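Local coordinates for minor fimbrium anchoring subunit Mfa2 (Porphyromonas gingivalis, PDB 5NFI), which attaches the minor (Mfa1) fimbriae to the bacterial outer membrane without joining the filament, and regulates how long the fimbriae grow, at residues G72-H77 with V93-K98; T105-T110 with T201-E206. All blocks are in the same frame, centred on the assembly; numbering follows the deposited sequence.

Contact 1: G72-H77 with V93-K98; sequences GNIDDH and VLMRLK
A loop leaving strand 64-72 runs beside the bulged start of strand 93-100, part of a small antiparallel sheet; Ile-74 to His-77 and Leu-94 to Lys-98 run within 29° of each other. Leu-94 and Met-95, a selenomethionine, both pair through the backbone with Tyr-170 on strand 169-171, a classic beta bulge, and both send their CB bonds toward the loop. Ile-74 points back at them: its extended arm ends at CD1, tip to tip with Leu-94 CD2 at 4.3 Å, while its CG1 lies 4.5 Å from SE of Met-95. These flexible or branched apolar side chains suit this buried end of the contact, where Tyr-31 and Ile-80 add to the cover. Leu-97, also buried and apolar, brings its end nearer the loop: CG is anti to the backbone N (chi1 -176°), and the CD1 branch lies 3.3 Å from His-77 O. Around Asp-76, His-77 and Lys-98 the contact is polar and more exposed, and the imidazole of His-77 leads away from the strand. Lys-98 lays its aliphatic chain, extended beyond CG, alongside the loop backbone, so that its ammonium reaches a main-chain acceptor rather than the carboxylate of Asp-76. Two bonds tie the residue down: Lys-98 N donates to His-77 O at 2.7 Å, and Lys-98 NZ meets a lone pair of Asp-76 O in the carbonyl plane, also at 2.7 Å.

Contact 2: T105-T110 with T201-E206; sequences TNIDGT and TTLKLE
Thr-201, at the end of strand 196-202, aims its CB at the loop and meets it with both branches. Its hydroxyl OG1, beside the backbone N (chi1 -56°), donates to OD1 of Asp-108 over 2.7 Å, taking the anti lone pair of the carboxylate. The methyl CG2, anti to the backbone N, turns instead to Ile-107 and lies 3.7 Å from its CG1. A threonine suits this place because one short side chain serves a polar and an apolar neighbour at once. Ile-107 holds CG1 in the crowded position between its own N and carbonyl carbon (chi1 67°), and its extended arm passes Thr-201 obliquely. Beyond, the Ile-107 side chain crosses that of Leu-203 at about a right angle, with CD1 3.7 Å from Leu-203 CD2. Leu-97 packs on both Ile-107 and Leu-203, and Tyr-184 on Leu-203. A water bridges the two backbones, accepting from Ile-107 N and donating to Thr-201 O. Further out, Ile-107 O is gripped twice by Thr-110, through its N at 3.2 Å and its OG1 at 3.0 Å, the latter on a lone pair. Gly-109, with phi 79°, readily takes the backbone shape needed between them. Beyond the strand end, Asn-144 holds Leu-203 O and Tyr-170 holds Lys-204 N. Residues Ile-107 to Thr-110 form a type II beta turn, here docked against a strand end in a member of the FimB/Mfa2 family of the bacteroidetes fimbrillin superfamily.

From the N terminus, the chain leaves strand 64-72 and passes through 72-77; 15 residues, strand 78-80 among them, separate this segment from 93-98 on strand 93-100, where contact 1 closes a local loop. It then turns through strand 103-104 into 105-110 before entering strand 113-122. Contact 2 stays open for 90 residues, through strands including 133-151 and 182-190, until strand 196-202 ends. The two closures therefore follow in series, neither nested nor crossed. They nevertheless touch: Lys-98 O and Thr-105 N probably form a hydrogen bond, and Leu-97 CD1 packs against the CG2 methyls of Thr-105 and Ile-107. The small four-strand sheet is thus joined through 105-110 to the end of strand 196-202.

Contact 1: G72-H77 with V93-K98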
ATOM      1  N   GLY A  72       7.493   4.247  -6.329  1.00 53.67           N
ATOM      2  CA  GLY A  72       8.428   4.912  -5.454  1.00 54.58           C
ATOM      3  C   GLY A  72       8.886   3.992  -4.359  1.00 54.54           C
ATOM      4  O   GLY A  72       8.067   3.360  -3.690  1.00 54.05           O
ATOM      5  N   ASN A  73      10.205   3.935  -4.200  1.00 55.58           N
ATOM      6  CA  ASN A  73      10.879   3.132  -3.188  1.00 55.53           C
ATOM      7  C   ASN A  73      10.693   1.628  -3.359  1.00 54.95           C
ATOM      8  O   ASN A  73      10.510   0.911  -2.388  1.00 54.23           O
ATOM      9  CB  ASN A  73      10.422   3.547  -1.797  1.00 55.23           C
ATOM     10  CG  ASN A  73      10.614   5.010  -1.548  1.00 56.24           C
ATOM     11  OD1 ASN A  73      11.513   5.638  -2.126  1.00 57.25           O
ATOM     12  ND2 ASN A  73       9.775   5.578  -0.685  1.00 55.76           N
ATOM     13  N   ILE A  74      10.754   1.151  -4.592  1.00 56.12           N
ATOM     14  CA  ILE A  74      10.900  -0.271  -4.819  1.00 57.31           C
ATOM     15  C   ILE A  74      12.243  -0.735  -4.248  1.00 59.71           C
ATOM     16  O   ILE A  74      13.294  -0.179  -4.546  1.00 60.62           O
ATOM     17  CB  ILE A  74      10.804  -0.614  -6.296  1.00 57.84           C
ATOM     18  CG1 ILE A  74       9.339  -0.595  -6.734  1.00 56.47           C
ATOM     19  CG2 ILE A  74      11.419  -1.971  -6.558  1.00 58.30           C
ATOM     20  CD1 ILE A  74       9.150  -0.962  -8.180  1.00 56.33           C
ATOM     21  N   ASP A  75      12.179  -1.771  -3.425  1.00 60.69           N
ATOM     22  CA  ASP A  75      13.223  -2.109  -2.471  1.00 61.52           C
ATOM     23  C   ASP A  75      13.619  -3.560  -2.690  1.00 61.43           C
ATOM     24  O   ASP A  75      13.021  -4.238  -3.518  1.00 61.24           O
ATOM     25  CB  ASP A  75      12.699  -1.899  -1.037  1.00 62.46           C
ATOM     26  CG  ASP A  75      13.680  -1.162  -0.154  1.00 64.97           C
ATOM     27  OD1 ASP A  75      14.884  -1.497  -0.175  1.00 67.31           O
ATOM     28  OD2 ASP A  75      13.262  -0.225   0.554  1.00 65.23           O
ATOM     29  N   ASP A  76      14.596  -4.047  -1.935  1.00 59.73           N
ATOM     30  CA  ASP A  76      14.907  -5.471  -1.961  1.00 59.01           C
ATOM     31  C   ASP A  76      14.009  -6.268  -0.985  1.00 55.17           C
ATOM     32  O   ASP A  76      14.243  -7.456  -0.748  1.00 53.95           O
ATOM     33  CB  ASP A  76      16.395  -5.718  -1.661  1.00 61.96           C
ATOM     34  CG  ASP A  76      16.914  -4.890  -0.499  1.00 64.07           C
ATOM     35  OD1 ASP A  76      16.091  -4.442   0.337  1.00 64.39           O
ATOM     36  OD2 ASP A  76      18.154  -4.700  -0.410  1.00 65.80           O
ATOM     37  N   HIS A  77      12.981  -5.606  -0.446  1.00 52.55           N
ATOM     38  CA  HIS A  77      11.903  -6.293   0.274  1.00 50.78           C
ATOM     39  C   HIS A  77      10.959  -6.958  -0.721  1.00 50.51           C
ATOM     40  O   HIS A  77      10.022  -7.667  -0.318  1.00 49.56           O
ATOM     41  CB  HIS A  77      11.076  -5.336   1.143  1.00 48.78           C
ATOM     42  CG  HIS A  77      11.815  -4.736   2.295  1.00 47.78           C
ATOM     43  ND1 HIS A  77      12.667  -5.457   3.098  1.00 48.28           N
ATOM     44  CD2 HIS A  77      11.810  -3.477   2.790  1.00 47.49           C
ATOM     45  CE1 HIS A  77      13.163  -4.670   4.036  1.00 48.18           C
ATOM     46  NE2 HIS A  77      12.657  -3.463   3.870  1.00 47.95           N
ATOM     47  N   VAL A  93       2.184  -9.225 -13.192  1.00 58.58           N
ATOM     48  CA  VAL A  93       2.634  -8.904 -11.851  1.00 55.64           C
ATOM     49  C   VAL A  93       4.048  -8.347 -11.847  1.00 54.06           C
ATOM     50  O   VAL A  93       5.011  -9.025 -12.188  1.00 55.08           O
ATOM     51  CB  VAL A  93       2.568 -10.124 -10.919  1.00 55.06           C
ATOM     52  CG1 VAL A  93       2.964  -9.721  -9.496  1.00 52.69           C
ATOM     53  CG2 VAL A  93       1.160 -10.727 -10.941  1.00 56.14           C
ATOM     54  N   LEU A  94       4.168  -7.100 -11.436  1.00 52.07           N
ATOM     55  CA  LEU A  94       5.475  -6.492 -11.288  1.00 51.07           C
ATOM     56  C   LEU A  94       6.253  -7.018 -10.077  1.00 50.91           C
ATOM     57  O   LEU A  94       7.478  -7.188 -10.129  1.00 51.77           O
ATOM     58  CB  LEU A  94       5.314  -4.976 -11.178  1.00 49.14           C
ATOM     59  CG  LEU A  94       6.570  -4.180 -10.868  1.00 47.75           C
ATOM     60  CD1 LEU A  94       7.673  -4.508 -11.883  1.00 48.20           C
ATOM     61  CD2 LEU A  94       6.232  -2.700 -10.878  1.00 46.85           C
HETATM   62  N   MSE A  95       5.526  -7.327  -9.009  1.00 49.85           N
HETATM   63  CA  MSE A  95       6.063  -7.218  -7.660  1.00 48.72           C
HETATM   64  C   MSE A  95       5.366  -8.142  -6.678  1.00 48.38           C
HETATM   65  O   MSE A  95       4.141  -8.189  -6.656  1.00 48.36           O
HETATM   66  CB  MSE A  95       5.858  -5.789  -7.199  1.00 48.55           C
HETATM   67  CG  MSE A  95       6.843  -5.174  -6.269  1.00 48.22           C
HETATM   68 SE   MSE A  95       6.009  -3.436  -5.875  1.00 75.10          SE
HETATM   69  CE  MSE A  95       4.820  -3.984  -4.429  1.00132.28           C
ATOM     70  N   ARG A  96       6.135  -8.845  -5.852  1.00 47.76           N
ATOM     71  CA  ARG A  96       5.563  -9.561  -4.723  1.00 47.21           C
ATOM     72  C   ARG A  96       6.341  -9.272  -3.456  1.00 46.43           C
ATOM     73  O   ARG A  96       7.557  -9.374  -3.453  1.00 46.32           O
ATOM     74  CB  ARG A  96       5.539 -11.065  -4.983  1.00 48.61           C
ATOM     75  CG  ARG A  96       4.496 -11.477  -5.979  1.00 49.63           C
ATOM     76  CD  ARG A  96       4.470 -12.962  -6.176  1.00 51.62           C
ATOM     77  NE  ARG A  96       3.804 -13.324  -7.424  1.00 53.79           N
ATOM     78  CZ  ARG A  96       2.493 -13.213  -7.635  1.00 54.88           C
ATOM     79  NH1 ARG A  96       1.704 -12.730  -6.688  1.00 54.14           N
ATOM     80  NH2 ARG A  96       1.969 -13.570  -8.801  1.00 56.54           N
ATOM     81  N   LEU A  97       5.648  -8.921  -2.374  1.00 46.15           N
ATOM     82  CA  LEU A  97       6.343  -8.697  -1.113  1.00 46.68           C
ATOM     83  C   LEU A  97       7.071  -9.969  -0.700  1.00 48.81           C
ATOM     84  O   LEU A  97       6.501 -11.065  -0.741  1.00 49.53           O
ATOM     85  CB  LEU A  97       5.386  -8.248  -0.023  1.00 45.51           C
ATOM     86  CG  LEU A  97       6.071  -7.894   1.301  1.00 45.33           C
ATOM     87  CD1 LEU A  97       7.175  -6.887   1.085  1.00 45.23           C
ATOM     88  CD2 LEU A  97       5.052  -7.350   2.309  1.00 44.98           C
ATOM     89  N   LYS A  98       8.348  -9.842  -0.355  1.00 50.14           N
ATOM     90  CA  LYS A  98       9.108 -11.036   0.004  1.00 52.31           C
ATOM     91  C   LYS A  98       8.483 -11.662   1.225  1.00 53.96           C
ATOM     92  O   LYS A  98       8.066 -10.968   2.148  1.00 53.03           O
ATOM     93  CB  LYS A  98      10.585 -10.724   0.258  1.00 51.90           C
ATOM     94  CG  LYS A  98      11.444 -10.967  -0.955  1.00 52.70           C
ATOM     95  CD  LYS A  98      12.804 -10.348  -0.792  1.00 53.39           C
ATOM     96  CE  LYS A  98      13.579 -10.371  -2.100  1.00 54.41           C
ATOM     97  NZ  LYS A  98      14.959  -9.835  -1.918  1.00 55.57           N
TER

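Contact 2: T105-T110 with T201-E206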
ATOM      1  N   THR A 105       8.199 -10.143   4.934  1.00 46.72           N
ATOM      2  CA  THR A 105       9.407  -9.519   5.447  1.00 46.02           C
ATOM      3  C   THR A 105       8.997  -8.249   6.177  1.00 45.93           C
ATOM      4  O   THR A 105       8.018  -7.595   5.811  1.00 45.25           O
ATOM      5  CB  THR A 105      10.417  -9.180   4.335  1.00 46.21           C
ATOM      6  OG1 THR A 105      11.609  -8.617   4.910  1.00 46.68           O
ATOM      7  CG2 THR A 105       9.830  -8.185   3.374  1.00 45.23           C
ATOM      8  N   ASN A 106       9.718  -7.898   7.229  1.00 46.94           N
ATOM      9  CA  ASN A 106       9.335  -6.723   7.997  1.00 47.37           C
ATOM     10  C   ASN A 106       9.606  -5.440   7.234  1.00 48.27           C
ATOM     11  O   ASN A 106      10.767  -5.132   6.949  1.00 49.40           O
ATOM     12  CB  ASN A 106      10.077  -6.689   9.315  1.00 47.56           C
ATOM     13  CG  ASN A 106       9.803  -5.436  10.090  1.00 48.26           C
ATOM     14  OD1 ASN A 106       8.734  -4.842   9.983  1.00 47.36           O
ATOM     15  ND2 ASN A 106      10.782  -5.009  10.872  1.00 50.31           N
ATOM     16  N   ILE A 107       8.555  -4.682   6.925  1.00 47.89           N
ATOM     17  CA  ILE A 107       8.736  -3.478   6.141  1.00 48.49           C
ATOM     18  C   ILE A 107       8.448  -2.197   6.921  1.00 49.50           C
ATOM     19  O   ILE A 107       8.215  -1.144   6.319  1.00 49.27           O
ATOM     20  CB  ILE A 107       7.862  -3.496   4.853  1.00 56.42           C
ATOM     21  CG1 ILE A 107       6.371  -3.419   5.190  1.00 41.50           C
ATOM     22  CG2 ILE A 107       8.245  -4.688   3.940  1.00 41.89           C
ATOM     23  CD1 ILE A 107       5.489  -3.502   3.996  1.00 41.32           C
ATOM     24  N   ASP A 108       8.499  -2.273   8.251  1.00 50.44           N
ATOM     25  CA  ASP A 108       8.373  -1.058   9.067  1.00 50.29           C
ATOM     26  C   ASP A 108       9.407  -0.064   8.590  1.00 48.57           C
ATOM     27  O   ASP A 108      10.503  -0.444   8.216  1.00 47.75           O
ATOM     28  CB  ASP A 108       8.580  -1.306  10.575  1.00 51.59           C
ATOM     29  CG  ASP A 108       7.646  -2.364  11.146  1.00 53.04           C
ATOM     30  OD1 ASP A 108       6.481  -2.487  10.684  1.00 53.68           O
ATOM     31  OD2 ASP A 108       8.088  -3.089  12.070  1.00 53.40           O
ATOM     32  N   GLY A 109       9.045   1.211   8.610  1.00 49.01           N
ATOM     33  CA  GLY A 109       9.976   2.271   8.306  1.00 49.82           C
ATOM     34  C   GLY A 109      10.212   2.458   6.820  1.00 50.41           C
ATOM     35  O   GLY A 109      11.109   3.195   6.440  1.00 52.17           O
ATOM     36  N   THR A 110       9.422   1.791   5.986  1.00 49.58           N
ATOM     37  CA  THR A 110       9.492   1.992   4.546  1.00 49.91           C
ATOM     38  C   THR A 110       8.197   2.570   3.987  1.00 50.39           C
ATOM     39  O   THR A 110       7.112   2.267   4.455  1.00 51.26           O
ATOM     40  CB  THR A 110       9.783   0.682   3.793  1.00 49.37           C
ATOM     41  OG1 THR A 110       8.555  -0.016   3.552  1.00 48.43           O
ATOM     42  CG2 THR A 110      10.743  -0.198   4.572  1.00 49.63           C
ATOM     43  N   THR A 201       3.320  -2.715   9.668  1.00 46.55           N
ATOM     44  CA  THR A 201       3.377  -1.962   8.444  1.00 45.92           C
ATOM     45  C   THR A 201       2.925  -2.886   7.330  1.00 45.03           C
ATOM     46  O   THR A 201       3.575  -3.896   7.030  1.00 45.52           O
ATOM     47  CB  THR A 201       4.777  -1.401   8.141  1.00 47.13           C
ATOM     48  OG1 THR A 201       5.221  -0.600   9.237  1.00 47.86           O
ATOM     49  CG2 THR A 201       4.714  -0.538   6.900  1.00 47.29           C
ATOM     50  N   THR A 202       1.799  -2.555   6.722  1.00 43.46           N
ATOM     51  CA  THR A 202       1.288  -3.402   5.674  1.00 43.12           C
ATOM     52  C   THR A 202       1.236  -2.596   4.384  1.00 43.74           C
ATOM     53  O   THR A 202       1.548  -1.412   4.378  1.00 44.15           O
ATOM     54  CB  THR A 202      -0.099  -3.963   6.032  1.00 42.67           C
ATOM     55  OG1 THR A 202      -0.563  -4.814   4.977  1.00 43.93           O
ATOM     56  CG2 THR A 202      -1.090  -2.844   6.236  1.00 42.28           C
ATOM     57  N   LEU A 203       0.849  -3.222   3.288  1.00 43.93           N
ATOM     58  CA  LEU A 203       0.761  -2.471   2.060  1.00 45.73           C
ATOM     59  C   LEU A 203      -0.677  -1.996   1.911  1.00 47.30           C
ATOM     60  O   LEU A 203      -1.264  -1.525   2.887  1.00 47.30           O
ATOM     61  CB  LEU A 203       1.245  -3.298   0.868  1.00 46.19           C
ATOM     62  CG  LEU A 203       2.728  -3.673   1.010  1.00 45.84           C
ATOM     63  CD1 LEU A 203       3.177  -4.580  -0.105  1.00 46.30           C
ATOM     64  CD2 LEU A 203       3.597  -2.419   1.055  1.00 46.52           C
ATOM     65  N   LYS A 204      -1.231  -2.084   0.703  1.00 48.78           N
ATOM     66  CA  LYS A 204      -2.480  -1.391   0.379  1.00 49.72           C
ATOM     67  C   LYS A 204      -3.691  -1.975   1.110  1.00 49.31           C
ATOM     68  O   LYS A 204      -3.865  -3.192   1.201  1.00 48.56           O
ATOM     69  CB  LYS A 204      -2.718  -1.415  -1.137  1.00 51.52           C
ATOM     70  CG  LYS A 204      -3.921  -0.614  -1.614  1.00 52.92           C
ATOM     71  CD  LYS A 204      -3.491   0.548  -2.481  1.00 54.54           C
ATOM     72  CE  LYS A 204      -4.378   0.705  -3.707  1.00 57.23           C
ATOM     73  NZ  LYS A 204      -5.797   1.045  -3.353  1.00 58.24           N
ATOM     74  N   LEU A 205      -4.520  -1.081   1.637  1.00 50.12           N
ATOM     75  CA  LEU A 205      -5.744  -1.481   2.300  1.00 51.23           C
ATOM     76  C   LEU A 205      -6.942  -1.142   1.448  1.00 53.97           C
ATOM     77  O   LEU A 205      -7.386  -0.006   1.412  1.00 54.47           O
ATOM     78  CB  LEU A 205      -5.870  -0.799   3.656  1.00 50.39           C
ATOM     79  CG  LEU A 205      -4.689  -1.068   4.574  1.00 49.28           C
ATOM     80  CD1 LEU A 205      -4.815  -0.230   5.816  1.00 48.97           C
ATOM     81  CD2 LEU A 205      -4.624  -2.537   4.900  1.00 48.65           C
ATOM     82  N   GLU A 206      -7.486  -2.131   0.768  1.00 56.42           N
ATOM     83  CA  GLU A 206      -8.684  -1.868   0.016  1.00 59.59           C
ATOM     84  C   GLU A 206      -9.562  -3.095   0.011  1.00 60.92           C
ATOM     85  O   GLU A 206      -9.117  -4.194   0.281  1.00 59.36           O
ATOM     86  CB  GLU A 206      -8.349  -1.443  -1.412  1.00 61.78           C
ATOM     87  CG  GLU A 206      -7.929  -2.586  -2.316  1.00 62.95           C
ATOM     88  CD  GLU A 206      -7.425  -2.106  -3.659  1.00 65.05           C
ATOM     89  OE1 GLU A 206      -7.585  -2.846  -4.655  1.00 67.19           O
ATOM     90  OE2 GLU A 206      -6.862  -0.995  -3.720  1.00 64.70           O
TER
HETATM   91  O   HOH W   1       5.719  -5.238   8.001  1.00 51.97           O